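Local coordinates for protein VMS1 (Saccharomyces cerevisiae, PDB 5WHG), which cleaves polypeptidyl-tRNAs downstream of the ribosome-associated quality control pathway, so that incompletely made polypeptides are released for degradation, at residues L176-K180 with S181-K185; N192-L195 with T196-S200; A357-E360 with L361-K365; P349-L352 with E353-A357. All coordinates share one frame; numbering follows the deposited sequence.

In the fold
Along the chain the order is contact 1, contact 2, contact 4, contact 3. Contact 1 ends strand 176-179 of the four-stranded antiparallel sheet, and contact 2 lies on the next helix, 191-198, which packs against that strand; their centres are about 12 Å apart. Contacts 4 and 3 are the start and the far end of helix 351-362, share Ala357, and also lie about 12 Å apart by their centres. Contact 3 runs into strand 365-366, which pairs with strand 176-179, so contacts 1 and 3 touch. Contacts 2 and 4, about 26 Å apart between centres, mark the two extremes. Helix 351-362 of the VLRF1 domain thus connects the five-stranded mixed sheet with the antiparallel one.

Contact 1 of 4, residues L176-K180 with S181-K185; sequences LAIYK and SLFNK
Leu182 and Phe183 fold back on the chain just before them, each giving its backbone N-H to the carbonyl three residues earlier. Leu182 N reaches Tyr179 O at 3.1 Å and Phe183 N reaches Lys180 O at 3.0 Å, both with the donor above the carbonyl plane. Lys180 O has a second donor: a water that gives one hydrogen to it and the other, at 2.7 Å, to Phe183 O, bridging the two carbonyls. Lys340 adds its ammonium group to Ser181 O and Phe183 O, so the polar backbone of the turn is well supplied.

The apolar side chains make a separate set of contacts. Ile178 meets the Phe183 ring at its edge, in plane, with methyl CG2 3.8 Å from CE2. Its CG1, anti to the backbone N (chi1 -177°), carries CD1 to Phe183 CZ and also approaches Leu182 CD1, 4.1 Å away from CG1. A branched residue suits this place because CG2 and the CG1-CD1 arm both meet the ring, and the latter also reaches Leu182.

Tyr179 turns its ring away from the turn, and its hydroxyl is hydrogen-bonded to Glu360 OE1. Lys180 NZ is taken by Ser160 O; Lys185 NZ stands 4.9 Å from Lys180 NZ, like charges that are probably tolerated because of that bond and because both residues are at least partly exposed. Successive bonds from residue i+3 to residue i are the signature of a short 3-10 turn, here closing an antiparallel strand and sending the chain on toward helix 191-198.

Contact 2 of 4, residues N192-L195 with T196-S200; sequences NEAL and TFWNS
Thr196, Phe197, Trp198 and Asn199 each hand their backbone N-H to the carbonyl four residues earlier, the regular alpha-helical pattern, with Trp198 N to Ala194 O at 2.9 Å. The last of these acceptors, Leu195 O, is gripped twice: Asn199 N comes to it at 3.1 Å, and Asn199 ND2 bonds it from the opposite face of the carbonyl plane. Asn199 is the first residue to leave helical backbone angles, and an asparagine suits the place because its amide can give to the helix with one end while OD1 accepts from Leu27 N. Just beyond, Ser200 OG donates to Phe197 O at 2.8 Å.

The Trp198 indole slants back over the preceding turn. With CG beside its own backbone N (chi1 -70°), the ring brings one face over Ala194 O, which sits 3.3 Å above the ring plane toward the rim. Leu195 lays CD2 obliquely against the six-membered ring, 3.8 Å from CE3, while Ala194 CB approaches CZ2 more loosely. On the outer side Thr196 rests its methyl CG2 on the carbonyls of Asn192 and Glu193. A leucine in place of Trp198 would probably leave Leu195 CD2 without its flat partner and open a gap beside the rings of Phe183 and Phe25.

Phe25 meets the indole edge-to-face, and the Phe183 ring lies at about 25° to it. Leu195 reaches Ile178 of strand 176-179, Phe165 of strand 162-166 and Leu32 of helix 29-34, so helix 191-198 packs against both the antiparallel sheet and helix 29-34.

Contact 3 of 4, residues A357-E360 with L361-K365; sequences AWCE and LSYLK
Ser362 packs onto Trp358 one helical turn back, and this pair forms the tight, buried part of the contact. The serine CB lies over the face of the five-membered ring, 4.0 Å from its centroid and 21° off the normal, a CH-pi contact. Its OG, meanwhile, donates to Trp358 O at 2.7 Å, so a small polar residue can cover the indole and satisfy its own hydroxyl. CG anti to the backbone N (chi1 -176°) turns the indole so that one face lies under Ser362 CB. A valine at Trp358 would probably leave the Ser362 CB without its aromatic face and open a gap where the indole stands. Leu361 N bonds Ala357 O at 3.0 Å, while the bonds from Leu361 N and Ser362 N to Trp358 O are weak. Farther on, the Tyr363 ring presents its edge to Cys359 O, with CD1 3.2 Å away, and Cys359 SG makes an oblique sulfur-aromatic contact with the same ring, 5.5 Å from its centroid.

The more exposed side is held by charge at a single point. Lys365, bent at three torsions, curls back so that NZ meets Glu360 OE1 at 2.9 Å, nearly in line with its C-O bond. Both ends of this salt bridge have second partners: Lys365 NZ also hydrogen-bonds Tyr162 OH, and Glu360 OE1 is shared with Tyr179 OH.

Trp358 meets the ring of His225 and reaches Ser208 and Leu210 of strand 207-214, Cys359 and Tyr363 lean on Ile242 of helix 241-244, and Lys365 pairs through its backbone with Ala177 of strand 176-179.

Contact 4 of 4, residues P349-L352 with E353-A357; sequences PTVL and ELKKA
Thr350 caps the start of the helix by accepting the backbone N-H of Glu353 on its hydroxyl, OG1 to N at 3.1 Å and nearly straight at 163°. The threonine torsion (chi1 87°) sets OG1 between its own backbone N and carbonyl carbon, where it can turn in toward the first helical turn. Behind this bond the main-chain ladder begins: Leu354 N bonds Thr350 O at 3.0 Å, Lys355 N bonds Val351 O, and Lys356 N bonds Leu352 O at 2.9 Å.

This is the N-cap of helix 351-362, in which a short side chain takes one of the N-H groups of the first turn, which lack the i-4 helical carbonyl partner. The return bond of a capping box is missing: the Glu353 chain, bent at chi2 (58°), swings its carboxylate away, leaving OE1 6.6 Å from Thr350 N. Still, a negative side chain in the first turn probably suits the positive end of the helix dipole.

The side chains of Thr350 and Glu353 cross at about a right angle, Glu353 CB lying 3.5 Å from Thr350 O. Leu354 places CG against the same carbonyl, and the extended Lys355 runs past Val351, with CE 4.3 Å from CG1, using its aliphatic length as packing. Farther out, Leu354 settles on apolar neighbours, small at Ala219 and Ala221 and bulky at Met212 and Phe248, from three strands of the mixed sheet. Val351 leans on His251 and Thr253 of strand 247-255, and the end of Lys355 makes a long, weak ion pair with Glu239.

Contact 1 of 4, residues L176-K180 with S181-K185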
loop_
_atom_site.group_PDB
_atom_site.type_symbol
_atom_site.label_atom_id
_atom_site.label_comp_id
_atom_site.label_asym_id
_atom_site.label_seq_id
_atom_site.Cartn_x
_atom_site.Cartn_y
_atom_site.Cartn_z
ATOM N N LEU A 176 5.300 -18.841 -6.361
ATOM C CA LEU A 176 4.587 -17.622 -6.011
ATOM C C LEU A 176 5.580 -16.485 -5.813
ATOM O O LEU A 176 6.583 -16.642 -5.108
ATOM C CB LEU A 176 3.734 -17.830 -4.760
ATOM C CG LEU A 176 2.495 -18.705 -5.002
ATOM C CD1 LEU A 176 2.003 -19.346 -3.720
ATOM C CD2 LEU A 176 1.371 -17.896 -5.631
ATOM N N ALA A 177 5.302 -15.350 -6.450
ATOM C CA ALA A 177 6.193 -14.200 -6.457
ATOM C C ALA A 177 5.538 -13.033 -5.732
ATOM O O ALA A 177 4.322 -12.836 -5.839
ATOM C CB ALA A 177 6.548 -13.791 -7.890
ATOM N N ILE A 178 6.352 -12.272 -4.991
ATOM C CA ILE A 178 5.914 -11.081 -4.266
ATOM C C ILE A 178 6.955 -9.977 -4.470
ATOM O O ILE A 178 8.158 -10.253 -4.535
ATOM C CB ILE A 178 5.709 -11.390 -2.766
ATOM C CG1 ILE A 178 5.187 -10.165 -2.014
ATOM C CG2 ILE A 178 7.010 -11.835 -2.122
ATOM C CD1 ILE A 178 4.803 -10.472 -0.576
ATOM N N TYR A 179 6.495 -8.726 -4.582
ATOM C CA TYR A 179 7.397 -7.611 -4.886
ATOM C C TYR A 179 8.321 -7.291 -3.711
ATOM O O TYR A 179 7.861 -7.116 -2.576
ATOM C CB TYR A 179 6.609 -6.355 -5.252
ATOM C CG TYR A 179 6.158 -6.275 -6.681
ATOM C CD1 TYR A 179 7.062 -6.023 -7.693
ATOM C CD2 TYR A 179 4.826 -6.431 -7.020
ATOM C CE1 TYR A 179 6.659 -5.941 -9.019
ATOM C CE2 TYR A 179 4.405 -6.358 -8.350
ATOM C CZ TYR A 179 5.330 -6.113 -9.346
ATOM O OH TYR A 179 4.929 -6.033 -10.672
ATOM N N LYS A 180 9.625 -7.172 -4.000
ATOM C CA LYS A 180 10.602 -6.846 -2.959
ATOM C C LYS A 180 10.302 -5.508 -2.298
ATOM O O LYS A 180 10.560 -5.333 -1.099
ATOM C CB LYS A 180 12.014 -6.827 -3.546
ATOM C CG LYS A 180 12.608 -8.191 -3.812
ATOM C CD LYS A 180 13.657 -8.162 -4.918
ATOM C CE LYS A 180 14.941 -7.481 -4.483
ATOM N NZ LYS A 180 16.031 -7.722 -5.478
ATOM N N SER A 181 9.759 -4.557 -3.069
ATOM C CA SER A 181 9.407 -3.243 -2.548
ATOM C C SER A 181 8.477 -3.303 -1.340
ATOM O O SER A 181 8.463 -2.369 -0.530
ATOM C CB SER A 181 8.757 -2.422 -3.654
ATOM O OG SER A 181 9.691 -2.187 -4.682
ATOM N N LEU A 182 7.685 -4.375 -1.204
ATOM C CA LEU A 182 6.729 -4.454 -0.101
ATOM C C LEU A 182 7.412 -4.655 1.240
ATOM O O LEU A 182 6.820 -4.331 2.276
ATOM C CB LEU A 182 5.736 -5.596 -0.314
ATOM C CG LEU A 182 4.488 -5.433 -1.179
ATOM C CD1 LEU A 182 3.563 -6.602 -0.894
ATOM C CD2 LEU A 182 3.785 -4.106 -0.908
ATOM N N PHE A 183 8.635 -5.177 1.242
ATOM C CA PHE A 183 9.356 -5.466 2.468
ATOM C C PHE A 183 10.170 -4.273 2.956
ATOM O O PHE A 183 10.459 -3.322 2.229
ATOM C CB PHE A 183 10.278 -6.668 2.279
ATOM C CG PHE A 183 9.549 -7.931 1.924
ATOM C CD1 PHE A 183 8.972 -8.708 2.906
ATOM C CD2 PHE A 183 9.415 -8.321 0.607
ATOM C CE1 PHE A 183 8.288 -9.850 2.588
ATOM C CE2 PHE A 183 8.735 -9.465 0.288
ATOM C CZ PHE A 183 8.174 -10.235 1.283
ATOM N N ASN A 184 10.541 -4.351 4.223
ATOM C CA ASN A 184 11.365 -3.349 4.871
ATOM C C ASN A 184 12.817 -3.794 4.767
ATOM O O ASN A 184 13.170 -4.884 5.230
ATOM C CB ASN A 184 10.903 -3.193 6.318
ATOM C CG ASN A 184 11.757 -2.228 7.117
ATOM O OD1 ASN A 184 12.927 -1.985 6.802
ATOM N ND2 ASN A 184 11.177 -1.689 8.182
ATOM N N LYS A 185 13.659 -2.956 4.155
ATOM C CA LYS A 185 15.038 -3.361 3.894
ATOM C C LYS A 185 15.856 -3.446 5.180
ATOM O O LYS A 185 16.727 -4.313 5.312
ATOM C CB LYS A 185 15.698 -2.398 2.905
ATOM C CG LYS A 185 15.189 -2.496 1.476
ATOM C CD LYS A 185 15.752 -3.697 0.727
ATOM C CE LYS A 185 15.204 -3.730 -0.705
ATOM N NZ LYS A 185 15.831 -4.753 -1.595
HETATM O O HOH W 1 12.195 -3.027 0.247
#

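Contact 2 of 4, residues N192-L195 with T196-S200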
loop_
_atom_site.group_PDB
_atom_site.type_symbol
_atom_site.label_atom_id
_atom_site.label_comp_id
_atom_site.label_asym_id
_atom_site.label_seq_id
_atom_site.Cartn_x
_atom_site.Cartn_y
_atom_site.Cartn_z
ATOM N N ASN A 192 9.382 -14.991 5.245
ATOM C CA ASN A 192 8.311 -15.776 5.862
ATOM C C ASN A 192 7.826 -15.121 7.143
ATOM O O ASN A 192 6.618 -15.070 7.413
ATOM C CB ASN A 192 8.771 -17.204 6.155
ATOM C CG ASN A 192 8.794 -18.054 4.930
ATOM O OD1 ASN A 192 9.823 -18.163 4.266
ATOM N ND2 ASN A 192 7.648 -18.647 4.594
ATOM N N GLU A 193 8.758 -14.607 7.946
ATOM C CA GLU A 193 8.377 -13.921 9.173
ATOM C C GLU A 193 7.548 -12.682 8.882
ATOM O O GLU A 193 6.624 -12.354 9.639
ATOM C CB GLU A 193 9.627 -13.574 9.970
ATOM C CG GLU A 193 10.303 -14.812 10.505
ATOM C CD GLU A 193 11.573 -14.511 11.235
ATOM O OE1 GLU A 193 12.327 -13.627 10.774
ATOM O OE2 GLU A 193 11.807 -15.162 12.275
ATOM N N ALA A 194 7.859 -11.977 7.792
ATOM C CA ALA A 194 7.054 -10.819 7.416
ATOM C C ALA A 194 5.637 -11.240 7.040
ATOM O O ALA A 194 4.658 -10.666 7.540
ATOM C CB ALA A 194 7.715 -10.064 6.264
ATOM N N LEU A 195 5.519 -12.253 6.167
ATOM C CA LEU A 195 4.212 -12.728 5.721
ATOM C C LEU A 195 3.342 -13.183 6.885
ATOM O O LEU A 195 2.138 -12.907 6.910
ATOM C CB LEU A 195 4.380 -13.863 4.715
ATOM C CG LEU A 195 4.812 -13.408 3.319
ATOM C CD1 LEU A 195 5.162 -14.602 2.467
ATOM C CD2 LEU A 195 3.737 -12.594 2.633
ATOM N N THR A 196 3.919 -13.880 7.864
ATOM C CA THR A 196 3.072 -14.348 8.954
ATOM C C THR A 196 2.617 -13.188 9.831
ATOM O O THR A 196 1.474 -13.182 10.301
ATOM C CB THR A 196 3.783 -15.436 9.770
ATOM O OG1 THR A 196 2.973 -15.806 10.892
ATOM C CG2 THR A 196 5.124 -14.963 10.260
ATOM N N PHE A 197 3.468 -12.179 10.019
ATOM C CA PHE A 197 3.065 -11.006 10.791
ATOM C C PHE A 197 1.985 -10.199 10.070
ATOM O O PHE A 197 1.093 -9.631 10.712
ATOM C CB PHE A 197 4.282 -10.128 11.077
ATOM C CG PHE A 197 3.932 -8.795 11.678
ATOM C CD1 PHE A 197 3.653 -8.683 13.035
ATOM C CD2 PHE A 197 3.861 -7.659 10.883
ATOM C CE1 PHE A 197 3.318 -7.463 13.584
ATOM C CE2 PHE A 197 3.532 -6.434 11.423
ATOM C CZ PHE A 197 3.254 -6.335 12.771
ATOM N N TRP A 198 2.076 -10.108 8.739
ATOM C CA TRP A 198 1.027 -9.469 7.953
ATOM C C TRP A 198 -0.308 -10.184 8.116
ATOM O O TRP A 198 -1.365 -9.541 8.158
ATOM C CB TRP A 198 1.438 -9.430 6.479
ATOM C CG TRP A 198 2.543 -8.485 6.275
ATOM C CD1 TRP A 198 2.941 -7.523 7.149
ATOM C CD2 TRP A 198 3.415 -8.389 5.143
ATOM N NE1 TRP A 198 4.004 -6.827 6.634
ATOM C CE2 TRP A 198 4.321 -7.338 5.405
ATOM C CE3 TRP A 198 3.526 -9.085 3.940
ATOM C CZ2 TRP A 198 5.325 -6.970 4.510
ATOM C CZ3 TRP A 198 4.521 -8.715 3.046
ATOM C CH2 TRP A 198 5.411 -7.672 3.339
ATOM N N ASN A 199 -0.282 -11.512 8.197
ATOM C CA ASN A 199 -1.508 -12.298 8.300
ATOM C C ASN A 199 -1.769 -12.662 9.761
ATOM O O ASN A 199 -1.644 -13.810 10.190
ATOM C CB ASN A 199 -1.416 -13.541 7.423
ATOM C CG ASN A 199 -1.251 -13.214 5.960
ATOM O OD1 ASN A 199 -2.229 -13.012 5.247
ATOM N ND2 ASN A 199 -0.010 -13.179 5.498
ATOM N N SER A 200 -2.139 -11.641 10.526
ATOM C CA SER A 200 -2.527 -11.826 11.916
ATOM C C SER A 200 -3.371 -10.633 12.326
ATOM O O SER A 200 -3.028 -9.491 12.015
ATOM C CB SER A 200 -1.308 -11.958 12.832
ATOM O OG SER A 200 -0.457 -10.839 12.677
#

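Contact 3 of 4, residues A357-E360 with L361-K365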
loop_
_atom_site.group_PDB
_atom_site.type_symbol
_atom_site.label_atom_id
_atom_site.label_comp_id
_atom_site.label_asym_id
_atom_site.label_seq_id
_atom_site.Cartn_x
_atom_site.Cartn_y
_atom_site.Cartn_z
ATOM N N ALA A 357 -2.617 -0.141 -9.170
ATOM C CA ALA A 357 -1.295 -0.281 -8.580
ATOM C C ALA A 357 -1.351 -1.095 -7.297
ATOM O O ALA A 357 -0.527 -1.989 -7.087
ATOM C CB ALA A 357 -0.701 1.099 -8.321
ATOM N N TRP A 358 -2.322 -0.801 -6.423
ATOM C CA TRP A 358 -2.396 -1.523 -5.155
ATOM C C TRP A 358 -2.654 -3.009 -5.377
ATOM O O TRP A 358 -1.986 -3.857 -4.778
ATOM C CB TRP A 358 -3.471 -0.934 -4.238
ATOM C CG TRP A 358 -3.475 -1.625 -2.897
ATOM C CD1 TRP A 358 -4.486 -2.367 -2.351
ATOM C CD2 TRP A 358 -2.393 -1.666 -1.953
ATOM N NE1 TRP A 358 -4.109 -2.854 -1.116
ATOM C CE2 TRP A 358 -2.828 -2.446 -0.850
ATOM C CE3 TRP A 358 -1.102 -1.119 -1.931
ATOM C CZ2 TRP A 358 -2.014 -2.689 0.274
ATOM C CZ3 TRP A 358 -0.289 -1.368 -0.819
ATOM C CH2 TRP A 358 -0.758 -2.146 0.274
ATOM N N CYS A 359 -3.623 -3.347 -6.229
ATOM C CA CYS A 359 -3.889 -4.763 -6.479
ATOM C C CYS A 359 -2.668 -5.446 -7.072
ATOM O O CYS A 359 -2.390 -6.609 -6.763
ATOM C CB CYS A 359 -5.092 -4.943 -7.399
ATOM S SG CYS A 359 -6.678 -4.538 -6.643
ATOM N N GLU A 360 -1.914 -4.724 -7.907
ATOM C CA GLU A 360 -0.665 -5.234 -8.469
ATOM C C GLU A 360 0.420 -5.458 -7.408
ATOM O O GLU A 360 1.292 -6.309 -7.601
ATOM C CB GLU A 360 -0.163 -4.269 -9.541
ATOM C CG GLU A 360 1.149 -4.651 -10.167
ATOM C CD GLU A 360 1.110 -6.042 -10.744
ATOM O OE1 GLU A 360 2.083 -6.792 -10.522
ATOM O OE2 GLU A 360 0.099 -6.389 -11.402
ATOM N N LEU A 361 0.414 -4.707 -6.300
ATOM C CA LEU A 361 1.412 -4.933 -5.253
ATOM C C LEU A 361 0.974 -5.950 -4.201
ATOM O O LEU A 361 1.829 -6.576 -3.557
ATOM C CB LEU A 361 1.749 -3.626 -4.529
ATOM C CG LEU A 361 2.555 -2.501 -5.182
ATOM C CD1 LEU A 361 2.209 -1.170 -4.516
ATOM C CD2 LEU A 361 4.045 -2.772 -5.065
ATOM N N SER A 362 -0.326 -6.137 -4.013
ATOM C CA SER A 362 -0.825 -6.787 -2.818
ATOM C C SER A 362 -1.295 -8.220 -3.046
ATOM O O SER A 362 -1.753 -8.863 -2.093
ATOM C CB SER A 362 -1.953 -5.936 -2.217
ATOM O OG SER A 362 -3.014 -5.764 -3.143
ATOM N N TYR A 363 -1.182 -8.751 -4.263
ATOM C CA TYR A 363 -1.547 -10.135 -4.554
ATOM C C TYR A 363 -0.322 -10.892 -5.047
ATOM O O TYR A 363 0.454 -10.374 -5.861
ATOM C CB TYR A 363 -2.660 -10.233 -5.605
ATOM C CG TYR A 363 -4.015 -9.823 -5.089
ATOM C CD1 TYR A 363 -4.396 -8.479 -5.075
ATOM C CD2 TYR A 363 -4.926 -10.775 -4.624
ATOM C CE1 TYR A 363 -5.633 -8.093 -4.600
ATOM C CE2 TYR A 363 -6.177 -10.398 -4.154
ATOM C CZ TYR A 363 -6.519 -9.054 -4.139
ATOM O OH TYR A 363 -7.748 -8.660 -3.670
ATOM N N LEU A 364 -0.149 -12.116 -4.556
ATOM C CA LEU A 364 0.957 -12.921 -5.050
ATOM C C LEU A 364 0.761 -13.197 -6.539
ATOM O O LEU A 364 -0.363 -13.224 -7.042
ATOM C CB LEU A 364 1.065 -14.226 -4.265
ATOM C CG LEU A 364 1.402 -14.136 -2.777
ATOM C CD1 LEU A 364 1.474 -15.526 -2.183
ATOM C CD2 LEU A 364 2.707 -13.366 -2.520
ATOM N N LYS A 365 1.866 -13.364 -7.257
ATOM C CA LYS A 365 1.820 -13.730 -8.668
ATOM C C LYS A 365 2.352 -15.144 -8.868
ATOM O O LYS A 365 3.310 -15.556 -8.208
ATOM C CB LYS A 365 2.625 -12.754 -9.529
ATOM C CG LYS A 365 1.844 -11.548 -9.919
ATOM C CD LYS A 365 2.158 -11.157 -11.342
ATOM C CE LYS A 365 3.543 -10.580 -11.436
ATOM N NZ LYS A 365 3.609 -9.293 -10.689
#

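Contact 4 of 4, residues P349-L352 with E353-A357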
loop_
_atom_site.group_PDB
_atom_site.type_symbol
_atom_site.label_atom_id
_atom_site.label_comp_id
_atom_site.label_asym_id
_atom_site.label_seq_id
_atom_site.Cartn_x
_atom_site.Cartn_y
_atom_site.Cartn_z
ATOM N N PRO A 349 -2.396 9.554 -13.366
ATOM C CA PRO A 349 -2.834 9.620 -11.965
ATOM C C PRO A 349 -4.342 9.760 -11.851
ATOM O O PRO A 349 -4.898 10.833 -12.090
ATOM C CB PRO A 349 -2.101 10.852 -11.420
ATOM C CG PRO A 349 -0.912 11.011 -12.323
ATOM C CD PRO A 349 -1.390 10.578 -13.686
ATOM N N THR A 350 -5.016 8.659 -11.548
ATOM C CA THR A 350 -6.423 8.669 -11.175
ATOM C C THR A 350 -6.599 7.728 -9.996
ATOM O O THR A 350 -5.727 6.904 -9.702
ATOM C CB THR A 350 -7.351 8.215 -12.312
ATOM O OG1 THR A 350 -7.464 6.788 -12.275
ATOM C CG2 THR A 350 -6.805 8.623 -13.654
ATOM N N VAL A 351 -7.744 7.849 -9.320
ATOM C CA VAL A 351 -8.016 6.947 -8.206
ATOM C C VAL A 351 -8.031 5.501 -8.685
ATOM O O VAL A 351 -7.429 4.616 -8.063
ATOM C CB VAL A 351 -9.325 7.337 -7.496
ATOM C CG1 VAL A 351 -9.915 6.142 -6.828
ATOM C CG2 VAL A 351 -9.023 8.332 -6.413
ATOM N N LEU A 352 -8.686 5.235 -9.805
ATOM C CA LEU A 352 -8.749 3.855 -10.255
ATOM C C LEU A 352 -7.346 3.323 -10.526
ATOM O O LEU A 352 -7.042 2.167 -10.212
ATOM C CB LEU A 352 -9.654 3.736 -11.482
ATOM C CG LEU A 352 -9.776 2.295 -11.983
ATOM C CD1 LEU A 352 -10.927 1.505 -11.318
ATOM C CD2 LEU A 352 -9.874 2.272 -13.485
ATOM N N GLU A 353 -6.455 4.176 -11.042
ATOM C CA GLU A 353 -5.075 3.751 -11.276
ATOM C C GLU A 353 -4.332 3.471 -9.967
ATOM O O GLU A 353 -3.486 2.575 -9.919
ATOM C CB GLU A 353 -4.339 4.807 -12.106
ATOM C CG GLU A 353 -2.861 4.514 -12.338
ATOM C CD GLU A 353 -2.592 3.169 -13.030
ATOM O OE1 GLU A 353 -3.113 2.942 -14.151
ATOM O OE2 GLU A 353 -1.847 2.345 -12.440
ATOM N N LEU A 354 -4.624 4.228 -8.907
ATOM C CA LEU A 354 -4.084 3.907 -7.589
ATOM C C LEU A 354 -4.536 2.519 -7.126
ATOM O O LEU A 354 -3.759 1.773 -6.508
ATOM C CB LEU A 354 -4.506 4.991 -6.590
ATOM C CG LEU A 354 -3.888 6.388 -6.797
ATOM C CD1 LEU A 354 -4.281 7.354 -5.706
ATOM C CD2 LEU A 354 -2.361 6.336 -6.905
ATOM N N LYS A 355 -5.790 2.146 -7.430
ATOM C CA LYS A 355 -6.282 0.821 -7.061
ATOM C C LYS A 355 -5.642 -0.271 -7.919
ATOM O O LYS A 355 -5.358 -1.371 -7.427
ATOM C CB LYS A 355 -7.803 0.758 -7.195
ATOM C CG LYS A 355 -8.598 1.759 -6.381
ATOM C CD LYS A 355 -10.075 1.356 -6.369
ATOM C CE LYS A 355 -10.885 2.190 -5.378
ATOM N NZ LYS A 355 -12.244 1.611 -5.172
ATOM N N LYS A 356 -5.451 0.001 -9.216
ATOM C CA LYS A 356 -4.724 -0.934 -10.071
ATOM C C LYS A 356 -3.351 -1.208 -9.485
ATOM O O LYS A 356 -2.956 -2.365 -9.296
ATOM C CB LYS A 356 -4.615 -0.374 -11.503
ATOM C CG LYS A 356 -3.855 -1.256 -12.548
ATOM C CD LYS A 356 -2.323 -0.970 -12.623
ATOM C CE LYS A 356 -1.524 -2.161 -13.191
ATOM N NZ LYS A 356 -0.043 -1.960 -13.173
ATOM N N ALA A 357 -2.617 -0.141 -9.170
ATOM C CA ALA A 357 -1.295 -0.281 -8.580
ATOM C C ALA A 357 -1.351 -1.095 -7.297
ATOM O O ALA A 357 -0.527 -1.989 -7.087
ATOM C CB ALA A 357 -0.701 1.099 -8.321
#